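Side-chain contacts in BH2851 (Bacillus halodurans, PDB 2GFG), which is of unknown function but, as a CYTH-family barrel and putative adenylate cyclase, probably acts on nucleotide or other triphosphate substrates: residues I8-L13 and E159-T164; L55-K60 and F64-K69; I129-G134 and I151-T156; C137-S142 and E180-R185. One frame throughout, in Å; residues are numbered along the deposited sequence.

Contact 1: residues I8-L13 and E159-T164. With EDO (1,2-ethanediol), chain I.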
loop_
_atom_site.group_PDB
_atom_site.type_symbol
_atom_site.label_atom_id
_atom_site.label_comp_id
_atom_site.label_asym_id
_atom_site.label_seq_id
_atom_site.Cartn_x
_atom_site.Cartn_y
_atom_site.Cartn_z
ATOM N N ILE A 8 8.726 3.828 6.323
ATOM C CA ILE A 8 9.763 2.801 6.538
ATOM C C ILE A 8 9.035 1.464 6.766
ATOM O O ILE A 8 8.375 1.279 7.789
ATOM C CB ILE A 8 10.650 3.107 7.772
ATOM C CG1 ILE A 8 11.109 4.591 7.792
ATOM C CG2 ILE A 8 11.857 2.137 7.827
ATOM C CD1 ILE A 8 12.049 4.970 6.695
ATOM N N GLU A 9 9.195 0.530 5.827
ATOM C CA GLU A 9 8.367 -0.677 5.788
ATOM C C GLU A 9 9.191 -1.949 5.521
ATOM O O GLU A 9 10.043 -1.969 4.634
ATOM C CB GLU A 9 7.297 -0.514 4.699
ATOM C CG GLU A 9 6.306 -1.673 4.574
ATOM C CD GLU A 9 5.384 -1.512 3.370
ATOM O OE1 GLU A 9 4.564 -0.557 3.366
ATOM O OE2 GLU A 9 5.487 -2.335 2.426
ATOM N N ARG A 10 8.905 -3.006 6.298
ATOM C CA ARG A 10 9.424 -4.361 6.034
ATOM C C ARG A 10 8.238 -5.287 5.806
ATOM O O ARG A 10 7.200 -5.115 6.412
ATOM C CB ARG A 10 10.271 -4.858 7.198
ATOM C CG ARG A 10 11.517 -4.003 7.493
ATOM C CD ARG A 10 12.538 -4.048 6.337
ATOM N NE ARG A 10 13.735 -3.244 6.625
ATOM C CZ ARG A 10 13.812 -1.907 6.516
ATOM N NH1 ARG A 10 12.755 -1.186 6.139
ATOM N NH2 ARG A 10 14.952 -1.288 6.801
ATOM N N LYS A 11 8.419 -6.296 4.964
ATOM C CA LYS A 11 7.285 -7.078 4.442
ATOM C C LYS A 11 7.691 -8.468 3.995
ATOM O O LYS A 11 8.802 -8.676 3.548
ATOM C CB LYS A 11 6.666 -6.335 3.242
ATOM C CG LYS A 11 7.730 -5.783 2.266
ATOM C CD LYS A 11 7.145 -5.184 1.012
ATOM C CE LYS A 11 8.267 -4.531 0.167
ATOM N NZ LYS A 11 7.826 -4.166 -1.203
ATOM N N THR A 12 6.761 -9.416 4.116
ATOM C CA THR A 12 6.895 -10.722 3.469
ATOM C C THR A 12 5.528 -11.366 3.258
ATOM O O THR A 12 4.625 -11.211 4.083
ATOM C CB THR A 12 7.803 -11.719 4.281
ATOM O OG1 THR A 12 8.007 -12.918 3.511
ATOM C CG2 THR A 12 7.162 -12.089 5.636
ATOM N N LEU A 13 5.392 -12.087 2.145
ATOM C CA LEU A 13 4.208 -12.895 1.880
ATOM C C LEU A 13 4.224 -14.113 2.769
ATOM O O LEU A 13 5.298 -14.605 3.146
ATOM C CB LEU A 13 4.172 -13.344 0.412
ATOM C CG LEU A 13 4.008 -12.248 -0.637
ATOM C CD1 LEU A 13 4.411 -12.752 -2.009
ATOM C CD2 LEU A 13 2.582 -11.723 -0.653
ATOM N N GLU A 159 17.191 1.114 10.330
ATOM C CA GLU A 159 18.013 0.205 11.153
ATOM C C GLU A 159 17.173 -0.592 12.155
ATOM O O GLU A 159 17.287 -1.815 12.234
ATOM C CB GLU A 159 19.090 0.999 11.911
ATOM C CG GLU A 159 20.193 1.604 11.011
ATOM C CD GLU A 159 21.318 0.614 10.693
ATOM O OE1 GLU A 159 21.047 -0.609 10.633
ATOM O OE2 GLU A 159 22.476 1.065 10.501
ATOM N N HIS A 160 16.344 0.114 12.923
ATOM C CA HIS A 160 15.528 -0.519 13.974
ATOM C C HIS A 160 14.390 -1.377 13.369
ATOM O O HIS A 160 14.021 -2.418 13.926
ATOM C CB HIS A 160 14.953 0.544 14.927
ATOM C CG HIS A 160 14.813 0.075 16.345
ATOM N ND1 HIS A 160 14.243 -1.137 16.679
ATOM C CD2 HIS A 160 15.137 0.674 17.517
ATOM C CE1 HIS A 160 14.243 -1.273 17.994
ATOM N NE2 HIS A 160 14.778 -0.188 18.525
ATOM N N ALA A 161 13.854 -0.937 12.227
ATOM C CA ALA A 161 12.808 -1.695 11.501
ATOM C C ALA A 161 13.313 -3.072 11.034
ATOM O O ALA A 161 12.569 -4.044 11.051
ATOM C CB ALA A 161 12.302 -0.897 10.314
ATOM N N THR A 162 14.563 -3.122 10.568
ATOM C CA THR A 162 15.202 -4.390 10.160
ATOM C C THR A 162 15.335 -5.339 11.352
ATOM O O THR A 162 14.965 -6.513 11.268
ATOM C CB THR A 162 16.602 -4.148 9.573
ATOM O OG1 THR A 162 16.518 -3.192 8.521
ATOM C CG2 THR A 162 17.211 -5.461 9.028
ATOM N N VAL A 163 15.890 -4.821 12.448
ATOM C CA VAL A 163 16.068 -5.599 13.676
ATOM C C VAL A 163 14.717 -6.138 14.185
ATOM O O VAL A 163 14.589 -7.327 14.481
ATOM C CB VAL A 163 16.753 -4.751 14.790
ATOM C CG1 VAL A 163 16.717 -5.480 16.145
ATOM C CG2 VAL A 163 18.199 -4.421 14.398
ATOM N N THR A 164 13.714 -5.260 14.248
ATOM C CA THR A 164 12.394 -5.640 14.748
ATOM C C THR A 164 11.713 -6.676 13.844
ATOM O O THR A 164 11.107 -7.618 14.339
ATOM C CB THR A 164 11.469 -4.412 14.905
ATOM O OG1 THR A 164 12.107 -3.438 15.746
ATOM C CG2 THR A 164 10.131 -4.816 15.528
HETATM C C1 EDO I . 11.399 -0.010 15.851
HETATM O O1 EDO I . 10.628 -0.822 16.764
HETATM C C2 EDO I . 10.480 0.822 14.931
HETATM O O2 EDO I . 11.215 1.370 13.799
#

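Contact 2: residues L55-K60 and F64-K69. With EDO (1,2-ethanediol), chain F.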
loop_
_atom_site.group_PDB
_atom_site.type_symbol
_atom_site.label_atom_id
_atom_site.label_comp_id
_atom_site.label_asym_id
_atom_site.label_seq_id
_atom_site.Cartn_x
_atom_site.Cartn_y
_atom_site.Cartn_z
ATOM N N LEU A 55 0.832 5.488 -7.632
ATOM C CA LEU A 55 -0.289 6.398 -7.441
ATOM C C LEU A 55 -1.563 5.585 -7.277
ATOM O O LEU A 55 -1.876 4.733 -8.117
ATOM C CB LEU A 55 -0.417 7.329 -8.649
ATOM C CG LEU A 55 -1.443 8.467 -8.586
ATOM C CD1 LEU A 55 -1.039 9.504 -7.596
ATOM C CD2 LEU A 55 -1.611 9.098 -9.966
ATOM N N ARG A 56 -2.292 5.838 -6.193
ATOM C CA ARG A 56 -3.571 5.162 -5.944
ATOM C C ARG A 56 -4.601 6.097 -5.353
ATOM O O ARG A 56 -4.262 7.170 -4.829
ATOM C CB ARG A 56 -3.378 3.969 -4.986
ATOM C CG ARG A 56 -2.915 4.368 -3.566
ATOM C CD ARG A 56 -3.104 3.252 -2.557
ATOM N NE ARG A 56 -2.863 3.740 -1.182
ATOM C CZ ARG A 56 -1.829 3.391 -0.390
ATOM N NH1 ARG A 56 -0.973 2.422 -0.743
ATOM N NH2 ARG A 56 -1.715 3.949 0.816
ATOM N N ILE A 57 -5.864 5.706 -5.487
ATOM C CA ILE A 57 -6.946 6.252 -4.677
ATOM C C ILE A 57 -7.466 5.115 -3.783
ATOM O O ILE A 57 -7.876 4.075 -4.285
ATOM C CB ILE A 57 -8.100 6.810 -5.547
ATOM C CG1 ILE A 57 -7.643 8.078 -6.271
ATOM C CG2 ILE A 57 -9.344 7.106 -4.677
ATOM C CD1 ILE A 57 -8.626 8.584 -7.325
ATOM N N ARG A 58 -7.381 5.304 -2.463
ATOM C CA ARG A 58 -7.859 4.305 -1.497
ATOM C C ARG A 58 -9.262 4.627 -1.036
ATOM O O ARG A 58 -9.565 5.765 -0.717
ATOM C CB ARG A 58 -6.937 4.232 -0.282
ATOM C CG ARG A 58 -7.405 3.205 0.808
ATOM C CD ARG A 58 -6.332 2.943 1.838
ATOM N NE ARG A 58 -5.236 2.153 1.285
ATOM C CZ ARG A 58 -4.179 1.722 1.979
ATOM N NH1 ARG A 58 -4.042 2.015 3.268
ATOM N NH2 ARG A 58 -3.245 0.992 1.366
ATOM N N GLU A 59 -10.091 3.590 -0.937
ATOM C CA GLU A 59 -11.445 3.703 -0.416
ATOM C C GLU A 59 -11.553 2.832 0.844
ATOM O O GLU A 59 -11.271 1.647 0.799
ATOM C CB GLU A 59 -12.428 3.233 -1.467
ATOM C CG GLU A 59 -13.884 3.461 -1.139
ATOM C CD GLU A 59 -14.825 2.892 -2.231
ATOM O OE1 GLU A 59 -14.321 2.449 -3.302
ATOM O OE2 GLU A 59 -16.050 2.851 -1.995
ATOM N N LYS A 60 -11.919 3.442 1.967
ATOM C CA LYS A 60 -12.015 2.718 3.245
ATOM C C LYS A 60 -13.040 3.369 4.159
ATOM O O LYS A 60 -12.853 4.516 4.602
ATOM C CB LYS A 60 -10.649 2.671 3.937
ATOM C CG LYS A 60 -10.596 1.752 5.179
ATOM C CD LYS A 60 -9.279 1.894 5.938
ATOM C CE LYS A 60 -9.248 3.175 6.789
ATOM N NZ LYS A 60 -7.975 3.300 7.596
ATOM N N PHE A 64 -12.240 8.458 1.009
ATOM C CA PHE A 64 -11.341 8.330 -0.136
ATOM C C PHE A 64 -10.077 9.122 0.097
ATOM O O PHE A 64 -10.135 10.275 0.543
ATOM C CB PHE A 64 -12.027 8.820 -1.398
ATOM C CG PHE A 64 -13.216 8.015 -1.779
ATOM C CD1 PHE A 64 -14.450 8.255 -1.191
ATOM C CD2 PHE A 64 -13.102 6.964 -2.700
ATOM C CE1 PHE A 64 -15.559 7.482 -1.526
ATOM C CE2 PHE A 64 -14.209 6.208 -3.057
ATOM C CZ PHE A 64 -15.432 6.454 -2.464
ATOM N N THR A 65 -8.930 8.506 -0.218
ATOM C CA THR A 65 -7.623 9.135 -0.038
ATOM C C THR A 65 -6.762 8.958 -1.299
ATOM O O THR A 65 -6.492 7.828 -1.731
ATOM C CB THR A 65 -6.880 8.537 1.175
ATOM O OG1 THR A 65 -7.731 8.587 2.336
ATOM C CG2 THR A 65 -5.585 9.305 1.462
ATOM N N PHE A 66 -6.366 10.084 -1.889
ATOM C CA PHE A 66 -5.478 10.114 -3.052
ATOM C C PHE A 66 -4.049 10.079 -2.541
ATOM O O PHE A 66 -3.672 10.906 -1.726
ATOM C CB PHE A 66 -5.745 11.414 -3.850
ATOM C CG PHE A 66 -5.196 11.422 -5.284
ATOM C CD1 PHE A 66 -5.070 10.236 -6.042
ATOM C CD2 PHE A 66 -4.981 12.656 -5.935
ATOM C CE1 PHE A 66 -4.648 10.280 -7.366
ATOM C CE2 PHE A 66 -4.555 12.702 -7.269
ATOM C CZ PHE A 66 -4.381 11.527 -7.981
ATOM N N THR A 67 -3.258 9.101 -3.002
ATOM C CA THR A 67 -1.898 8.888 -2.447
ATOM C C THR A 67 -0.853 8.639 -3.515
ATOM O O THR A 67 -1.020 7.765 -4.379
ATOM C CB THR A 67 -1.883 7.706 -1.432
ATOM O OG1 THR A 67 -2.653 8.060 -0.290
ATOM C CG2 THR A 67 -0.449 7.368 -0.982
ATOM N N LEU A 68 0.215 9.435 -3.463
ATOM C CA LEU A 68 1.417 9.187 -4.241
ATOM C C LEU A 68 2.504 8.642 -3.304
ATOM O O LEU A 68 2.611 9.077 -2.151
ATOM C CB LEU A 68 1.900 10.483 -4.907
ATOM C CG LEU A 68 3.220 10.424 -5.703
ATOM C CD1 LEU A 68 3.122 9.460 -6.882
ATOM C CD2 LEU A 68 3.619 11.819 -6.180
ATOM N N LYS A 69 3.257 7.647 -3.788
ATOM C CA LYS A 69 4.473 7.157 -3.113
ATOM C C LYS A 69 5.612 7.315 -4.067
ATOM O O LYS A 69 5.520 6.857 -5.194
ATOM C CB LYS A 69 4.345 5.684 -2.743
ATOM C CG LYS A 69 3.367 5.398 -1.635
ATOM C CD LYS A 69 3.289 3.892 -1.343
ATOM C CE LYS A 69 2.301 3.594 -0.220
ATOM N NZ LYS A 69 2.296 2.153 0.178
HETATM C C1 EDO F . -6.051 4.815 4.926
HETATM O O1 EDO F . -5.777 3.592 5.620
HETATM C C2 EDO F . -4.755 5.383 4.335
HETATM O O2 EDO F . -4.988 6.693 3.795
HETATM O O HOH W 1 -4.391 6.112 0.050
HETATM O O HOH W 2 -9.229 6.253 2.182
#

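Contact 3: residues I129-G134 and I151-T156. With EDO (1,2-ethanediol), chain I.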
loop_
_atom_site.group_PDB
_atom_site.type_symbol
_atom_site.label_atom_id
_atom_site.label_comp_id
_atom_site.label_asym_id
_atom_site.label_seq_id
_atom_site.Cartn_x
_atom_site.Cartn_y
_atom_site.Cartn_z
ATOM N N ILE A 129 -1.841 -3.827 14.514
ATOM C CA ILE A 129 -1.548 -3.778 15.955
ATOM C C ILE A 129 -0.281 -2.989 16.190
ATOM O O ILE A 129 0.557 -2.883 15.300
ATOM C CB ILE A 129 -1.393 -5.221 16.579
ATOM C CG1 ILE A 129 -0.255 -6.011 15.888
ATOM C CG2 ILE A 129 -2.708 -5.979 16.490
ATOM C CD1 ILE A 129 0.089 -7.336 16.584
ATOM N N SER A 130 -0.154 -2.396 17.377
ATOM C CA SER A 130 1.105 -1.772 17.778
ATOM C C SER A 130 2.066 -2.874 18.178
ATOM O O SER A 130 1.736 -3.706 19.011
ATOM C CB SER A 130 0.901 -0.804 18.947
ATOM O OG SER A 130 0.576 -1.495 20.128
ATOM N N TYR A 131 3.215 -2.933 17.513
ATOM C CA TYR A 131 4.226 -3.937 17.815
ATOM C C TYR A 131 5.542 -3.245 18.134
ATOM O O TYR A 131 6.057 -2.485 17.318
ATOM C CB TYR A 131 4.402 -4.899 16.638
ATOM C CG TYR A 131 5.232 -6.109 16.979
ATOM C CD1 TYR A 131 4.659 -7.214 17.614
ATOM C CD2 TYR A 131 6.604 -6.130 16.725
ATOM C CE1 TYR A 131 5.439 -8.337 17.973
ATOM C CE2 TYR A 131 7.393 -7.238 17.074
ATOM C CZ TYR A 131 6.801 -8.341 17.696
ATOM O OH TYR A 131 7.566 -9.432 18.027
ATOM N N GLU A 132 6.074 -3.502 19.339
ATOM C CA GLU A 132 7.302 -2.857 19.805
ATOM C C GLU A 132 7.145 -1.319 19.677
ATOM O O GLU A 132 6.179 -0.761 20.206
ATOM C CB GLU A 132 8.534 -3.397 19.033
ATOM C CG GLU A 132 8.745 -4.924 19.156
ATOM C CD GLU A 132 9.424 -5.343 20.455
ATOM O OE1 GLU A 132 9.572 -4.495 21.366
ATOM O OE2 GLU A 132 9.797 -6.536 20.568
ATOM N N GLN A 133 8.027 -0.659 18.900
ATOM C CA GLN A 133 7.950 0.794 18.701
ATOM C C GLN A 133 7.363 1.155 17.325
ATOM O O GLN A 133 7.513 2.285 16.865
ATOM C CB GLN A 133 9.340 1.430 18.863
ATOM N N GLY A 134 6.643 0.204 16.709
ATOM C CA GLY A 134 6.036 0.413 15.392
ATOM C C GLY A 134 4.677 -0.246 15.259
ATOM O O GLY A 134 3.999 -0.509 16.257
ATOM N N ILE A 151 2.327 -10.151 5.843
ATOM C CA ILE A 151 2.607 -9.453 7.090
ATOM C C ILE A 151 3.600 -8.338 6.779
ATOM O O ILE A 151 4.458 -8.500 5.905
ATOM C CB ILE A 151 3.180 -10.420 8.189
ATOM C CG1 ILE A 151 3.160 -9.751 9.557
ATOM C CG2 ILE A 151 4.627 -10.907 7.829
ATOM C CD1 ILE A 151 3.541 -10.694 10.703
ATOM N N GLU A 152 3.418 -7.169 7.413
ATOM C CA GLU A 152 4.338 -6.002 7.203
ATOM C C GLU A 152 4.596 -5.290 8.510
ATOM O O GLU A 152 3.687 -5.118 9.299
ATOM C CB GLU A 152 3.736 -4.979 6.218
ATOM C CG GLU A 152 3.057 -5.570 4.970
ATOM C CD GLU A 152 1.951 -4.677 4.422
ATOM O OE1 GLU A 152 1.228 -4.041 5.229
ATOM O OE2 GLU A 152 1.764 -4.657 3.196
ATOM N N PHE A 153 5.821 -4.794 8.696
ATOM C CA PHE A 153 6.149 -3.970 9.870
ATOM C C PHE A 153 6.452 -2.541 9.453
ATOM O O PHE A 153 7.305 -2.310 8.611
ATOM C CB PHE A 153 7.330 -4.546 10.637
ATOM C CG PHE A 153 7.688 -3.761 11.852
ATOM C CD1 PHE A 153 6.847 -3.753 12.953
ATOM C CD2 PHE A 153 8.840 -2.972 11.884
ATOM C CE1 PHE A 153 7.155 -3.002 14.078
ATOM C CE2 PHE A 153 9.150 -2.212 13.018
ATOM C CZ PHE A 153 8.310 -2.235 14.108
ATOM N N GLU A 154 5.735 -1.584 10.061
ATOM C CA GLU A 154 5.940 -0.152 9.810
ATOM C C GLU A 154 6.866 0.426 10.885
ATOM O O GLU A 154 6.491 0.517 12.052
ATOM C CB GLU A 154 4.598 0.598 9.816
ATOM C CG GLU A 154 3.642 0.215 8.672
ATOM C CD GLU A 154 2.266 0.930 8.774
ATOM O OE1 GLU A 154 1.600 0.796 9.820
ATOM O OE2 GLU A 154 1.860 1.613 7.796
ATOM N N GLY A 155 8.078 0.805 10.478
ATOM C CA GLY A 155 9.086 1.326 11.400
ATOM C C GLY A 155 9.255 2.835 11.331
ATOM O O GLY A 155 8.615 3.514 10.507
ATOM N N THR A 156 10.103 3.354 12.225
ATOM C CA THR A 156 10.445 4.796 12.283
ATOM C C THR A 156 11.893 5.063 11.789
ATOM O O THR A 156 12.213 6.179 11.362
ATOM C CB THR A 156 10.262 5.378 13.731
ATOM O OG1 THR A 156 10.555 6.785 13.735
ATOM C CG2 THR A 156 11.169 4.659 14.759
HETATM C C1 EDO I . 11.399 -0.010 15.851
HETATM O O1 EDO I . 10.628 -0.822 16.764
HETATM C C2 EDO I . 10.480 0.822 14.931
HETATM O O2 EDO I . 11.215 1.370 13.799
#

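Contact 4: residues C137-S142 and E180-R185. With EDO (1,2-ethanediol), chain H.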
loop_
_atom_site.group_PDB
_atom_site.type_symbol
_atom_site.label_atom_id
_atom_site.label_comp_id
_atom_site.label_asym_id
_atom_site.label_seq_id
_atom_site.Cartn_x
_atom_site.Cartn_y
_atom_site.Cartn_z
ATOM N N CYS A 137 1.127 -4.980 10.392
ATOM C CA CYS A 137 -0.104 -5.157 9.593
ATOM C C CYS A 137 -0.240 -6.591 9.045
ATOM O O CYS A 137 0.718 -7.146 8.525
ATOM C CB CYS A 137 -0.123 -4.163 8.423
ATOM S SG CYS A 137 -0.006 -2.409 8.907
ATOM N N LEU A 138 -1.443 -7.185 9.193
ATOM C CA LEU A 138 -1.777 -8.471 8.530
ATOM C C LEU A 138 -2.724 -8.202 7.370
ATOM O O LEU A 138 -3.871 -7.827 7.582
ATOM C CB LEU A 138 -2.417 -9.453 9.514
ATOM C CG LEU A 138 -1.490 -10.142 10.541
ATOM C CD1 LEU A 138 -2.310 -10.936 11.515
ATOM C CD2 LEU A 138 -0.482 -11.038 9.866
ATOM N N ASP A 139 -2.243 -8.437 6.143
ATOM C CA ASP A 139 -2.980 -8.085 4.914
ATOM C C ASP A 139 -3.387 -9.297 4.114
ATOM O O ASP A 139 -2.535 -10.019 3.591
ATOM C CB ASP A 139 -2.109 -7.198 4.015
ATOM C CG ASP A 139 -1.896 -5.820 4.577
ATOM O OD1 ASP A 139 -2.484 -5.490 5.622
ATOM O OD2 ASP A 139 -1.143 -5.048 3.948
ATOM N N HIS A 140 -4.697 -9.486 3.972
ATOM C CA HIS A 140 -5.258 -10.462 3.059
ATOM C C HIS A 140 -5.821 -9.685 1.867
ATOM O O HIS A 140 -6.751 -8.879 2.024
ATOM C CB HIS A 140 -6.355 -11.287 3.765
ATOM C CG HIS A 140 -7.143 -12.173 2.847
ATOM N ND1 HIS A 140 -8.475 -12.463 3.059
ATOM C CD2 HIS A 140 -6.801 -12.801 1.696
ATOM C CE1 HIS A 140 -8.909 -13.251 2.092
ATOM N NE2 HIS A 140 -7.918 -13.455 1.244
ATOM N N SER A 141 -5.226 -9.891 0.693
ATOM C CA SER A 141 -5.579 -9.122 -0.506
ATOM C C SER A 141 -6.168 -10.004 -1.586
ATOM O O SER A 141 -5.796 -11.156 -1.714
ATOM C CB SER A 141 -4.340 -8.401 -1.059
ATOM O OG SER A 141 -3.789 -7.536 -0.091
ATOM N N SER A 142 -7.084 -9.430 -2.378
ATOM C CA SER A 142 -7.665 -10.109 -3.541
ATOM C C SER A 142 -7.601 -9.187 -4.749
ATOM O O SER A 142 -7.904 -7.995 -4.645
ATOM C CB SER A 142 -9.109 -10.495 -3.268
ATOM O OG SER A 142 -9.929 -9.344 -3.168
ATOM N N GLU A 180 7.471 -8.090 -3.572
ATOM C CA GLU A 180 7.261 -6.769 -4.171
ATOM C C GLU A 180 5.969 -6.159 -3.617
ATOM O O GLU A 180 5.177 -6.843 -2.969
ATOM C CB GLU A 180 7.228 -6.858 -5.716
ATOM C CG GLU A 180 6.037 -7.634 -6.293
ATOM C CD GLU A 180 6.259 -8.084 -7.741
ATOM O OE1 GLU A 180 7.006 -7.399 -8.481
ATOM O OE2 GLU A 180 5.675 -9.126 -8.136
ATOM N N ASN A 181 5.793 -4.862 -3.835
ATOM C CA ASN A 181 4.608 -4.136 -3.337
ATOM C C ASN A 181 3.291 -4.646 -3.949
ATOM O O ASN A 181 3.285 -5.189 -5.039
ATOM C CB ASN A 181 4.766 -2.625 -3.595
ATOM C CG ASN A 181 5.823 -1.971 -2.676
ATOM O OD1 ASN A 181 5.966 -2.342 -1.505
ATOM N ND2 ASN A 181 6.534 -0.980 -3.204
ATOM N N LYS A 182 2.181 -4.473 -3.208
ATOM C CA LYS A 182 0.835 -4.907 -3.671
ATOM C C LYS A 182 0.564 -4.464 -5.094
ATOM O O LYS A 182 0.128 -5.254 -5.927
ATOM C CB LYS A 182 -0.255 -4.346 -2.762
ATOM C CG LYS A 182 -0.429 -5.091 -1.474
ATOM C CD LYS A 182 -1.346 -4.344 -0.534
ATOM C CE LYS A 182 -1.529 -5.076 0.783
ATOM N NZ LYS A 182 -0.258 -5.262 1.503
ATOM N N ILE A 183 0.812 -3.180 -5.357
ATOM C CA ILE A 183 0.610 -2.598 -6.682
ATOM C C ILE A 183 1.499 -3.273 -7.751
ATOM O O ILE A 183 1.090 -3.425 -8.904
ATOM C CB ILE A 183 0.845 -1.041 -6.660
ATOM C CG1 ILE A 183 0.406 -0.413 -7.970
ATOM C CG2 ILE A 183 2.325 -0.692 -6.345
ATOM C CD1 ILE A 183 0.332 1.088 -7.921
ATOM N N GLN A 184 2.699 -3.691 -7.348
ATOM C CA GLN A 184 3.620 -4.394 -8.257
ATOM C C GLN A 184 3.173 -5.847 -8.444
ATOM O O GLN A 184 3.204 -6.373 -9.564
ATOM C CB GLN A 184 5.049 -4.337 -7.727
ATOM C CG GLN A 184 5.588 -2.911 -7.531
ATOM C CD GLN A 184 5.939 -2.235 -8.827
ATOM N N ARG A 185 2.720 -6.482 -7.345
ATOM C CA ARG A 185 2.111 -7.826 -7.421
ATOM C C ARG A 185 0.838 -7.782 -8.264
ATOM O O ARG A 185 0.487 -8.762 -8.912
ATOM C CB ARG A 185 1.788 -8.379 -6.022
ATOM C CG ARG A 185 3.009 -8.606 -5.132
ATOM C CD ARG A 185 2.730 -9.608 -4.010
ATOM N NE ARG A 185 1.504 -9.309 -3.247
ATOM C CZ ARG A 185 1.433 -8.494 -2.177
ATOM N NH1 ARG A 185 2.488 -7.786 -1.777
ATOM N NH2 ARG A 185 0.277 -8.351 -1.542
HETATM C C1 EDO H . 2.710 -3.506 0.536
HETATM O O1 EDO H . 3.327 -4.632 -0.093
HETATM C C2 EDO H . 2.841 -2.258 -0.335
HETATM O O2 EDO H . 1.557 -1.728 -0.719
#

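Contact 1: residues I8-L13 and E159-T164
Arg-10 starts with CG beside its own backbone N (chi1 -61°), and the chain bends once, at chi2. This bend carries it past Ala-161 and sets the guanidinium over its methyl group. Ala-161 CB lies over the centre of one guanidinium face, 4.1 Å above the plane. Lower down the chain, Arg-10 CG rests 3.7 Å from Ala-161 O. Thr-162 OG1 approaches the guanidinium from its edge and receives a weak bond from Arg-10 NE at 3.4 Å, bent to 135° at the hydrogen. Thr-162 OG1 also bonds to Glu-158 O, in the preceding turn. The main charge partner of Arg-10 is the carboxylate of Glu-158, which forms a salt bridge with NH2. On the strand side, Arg-10 NH1 donates to Glu-9 O at 3.2 Å, from above the carbonyl plane. Here helix 158-171 packs beside strand 4-14 of the closed antiparallel CYTH barrel. The axes of segments 8-13 and 159-164 run 23° from parallel. Next to the arginine, Ile-8 CG2 meets Ala-161 CB at 3.9 Å, an apolar touch between two buried residues. An alanine in place of Arg-10 is likely to leave the Glu-158 carboxylate without its mate and to uncover the Ala-161 methyl. One turn along the helix, Thr-164 OG1 donates to His-160 O at 2.8 Å, and a 1,2-ethanediol carbon sits over one face of the His-160 ring.

Contact 2: residues L55-K60 and F64-K69
Glu-59 and Phe-64 lie side by side and point the same way, with carboxylate and ring planes 26° apart. Glu-59 CG comes within 3.4 Å of Phe-64 CE2. On the same face, Phe-66 is crossed by two aliphatic chains: Ile-57 CG1 reaches Phe-66 CD1 at 3.4 Å, and Leu-55 CD1 reaches Phe-66 CE1 at 3.7 Å. Strands 54-60 and 63-71 form a beta hairpin in the CYTH barrel. Arg-56 with Thr-67 and Arg-58 with Thr-65 are antiparallel hydrogen-bonded pairs. On their face, Arg-56 CG stands between backbone N and carbonyl carbon (chi1 64°), and the chain extends to NE, which lays it along Thr-67. Arg-58 NH2 lies 3.2 Å above the centre of the Arg-56 guanidinium. Lys-69 NZ lies at its edge, 3.4 Å from Arg-56 NH1; both are donors, so this is no hydrogen bond. Such basic groups are consistent with the anion-binding tunnel of CYTH proteins. Glu-7 forms a salt bridge with Lys-69, and Asn-38 accepts from Arg-58 NE. A water takes the Arg-56 NE hydrogen and donates to Thr-65 O and Thr-67 OG1, the latter also hydrogen-bonded to Asn-80.

Contact 3: residues I129-G134 and I151-T156
Phe-153 reaches from strand 146-155 of the barrel to the tight type II' turn of Tyr-131 to Gly-134, which joins strands 117-131 and 134-143. Beyond CB its CG stands anti to the backbone N (chi1 -179°), which carries the ring out to the turn. Phe-153 CE1 meets Tyr-131 O, which lies in the ring plane at the edge, 3.5 Å away. Phe-153 CE1 also lies at the edge of the Tyr-131 ring, 4.1 Å from Tyr-131 CD2, where the two side chains cross at about a right angle. Phe-153 CE2, across the ring, lies 3.8 Å from C2 of a bound 1,2-ethanediol. Phe-153 CZ, the tip, sits 3.7 Å from Gly-134 CA. Thr-164 and Phe-165 of helix 158-171 also touch this side chain. An alanine at Phe-153 would probably open a gap beside the turn and take one packing partner from Tyr-131 and Gly-134. Gly-134 itself has little room, since a CB there would clash with Phe-153 CZ and Glu-154 O. The diol bridges the segments further: its O2 takes a nearly straight bond from Thr-156 N at 2.8 Å, and its O1 a weak one from Gln-133 N.

Contact 4: residues C137-S142 and E180-R185
Lys-182 NZ forms a salt bridge with Asp-139 OD2 at 2.6 Å. The oxygen uses its anti lone pair, the one turned away from OD1. Glu-150 and Glu-152 also form salt bridges with Lys-182 NZ. Three acidic side chains thus meet on the one ammonium. The lysine runs extended as far as CE, and the bend at its last torsion (chi4 60°) turns NZ onto the Asp-139 carboxylate. The lysine and aspartate side chains cross at about a right angle. Just before the bend, Lys-182 CE passes 3.5 Å from Ser-141 OG. In the next shell, Arg-126 pairs with Asp-139 OD1, and Thr-124 is hydrogen-bonded to Ser-141 OG. Arg-185 lies beside them, with Lys-182 CA over one guanidinium face. Arg-185 NH1 donates to Glu-180 O at 3.1 Å, in the carbonyl plane, and also forms a salt bridge with Glu-150. Arg-185 NE pairs with Asp-148. The C-terminal helix 182-190 thus sets its first turn against the charged inner wall of the barrel, facing strands 117-131, 134-143 and 146-155.

How the contacts relate
From the N terminus, strand 4-14 opens the long loop that contact 1 closes at helix 158-171. Contact 2 is nested inside it as a local hairpin between neighbouring strands. Contact 3 is nested there too, after contact 2, and joins the turn after strand 117-131 to strand 146-155. Contact 4 starts inside both loops and ends beyond them, at helix 182-190, so it crosses contacts 1 and 3. Contacts 1 and 3 touch, because strands 4-14 and 146-155 are neighbours in the barrel, and both contacts hold the same diol. Glu-152 links contact 3 to Lys-182 of contact 4, and Lys-11 links contact 1 to Asn-181. Contact 2 lies about 23 Å from contact 1, centre to centre.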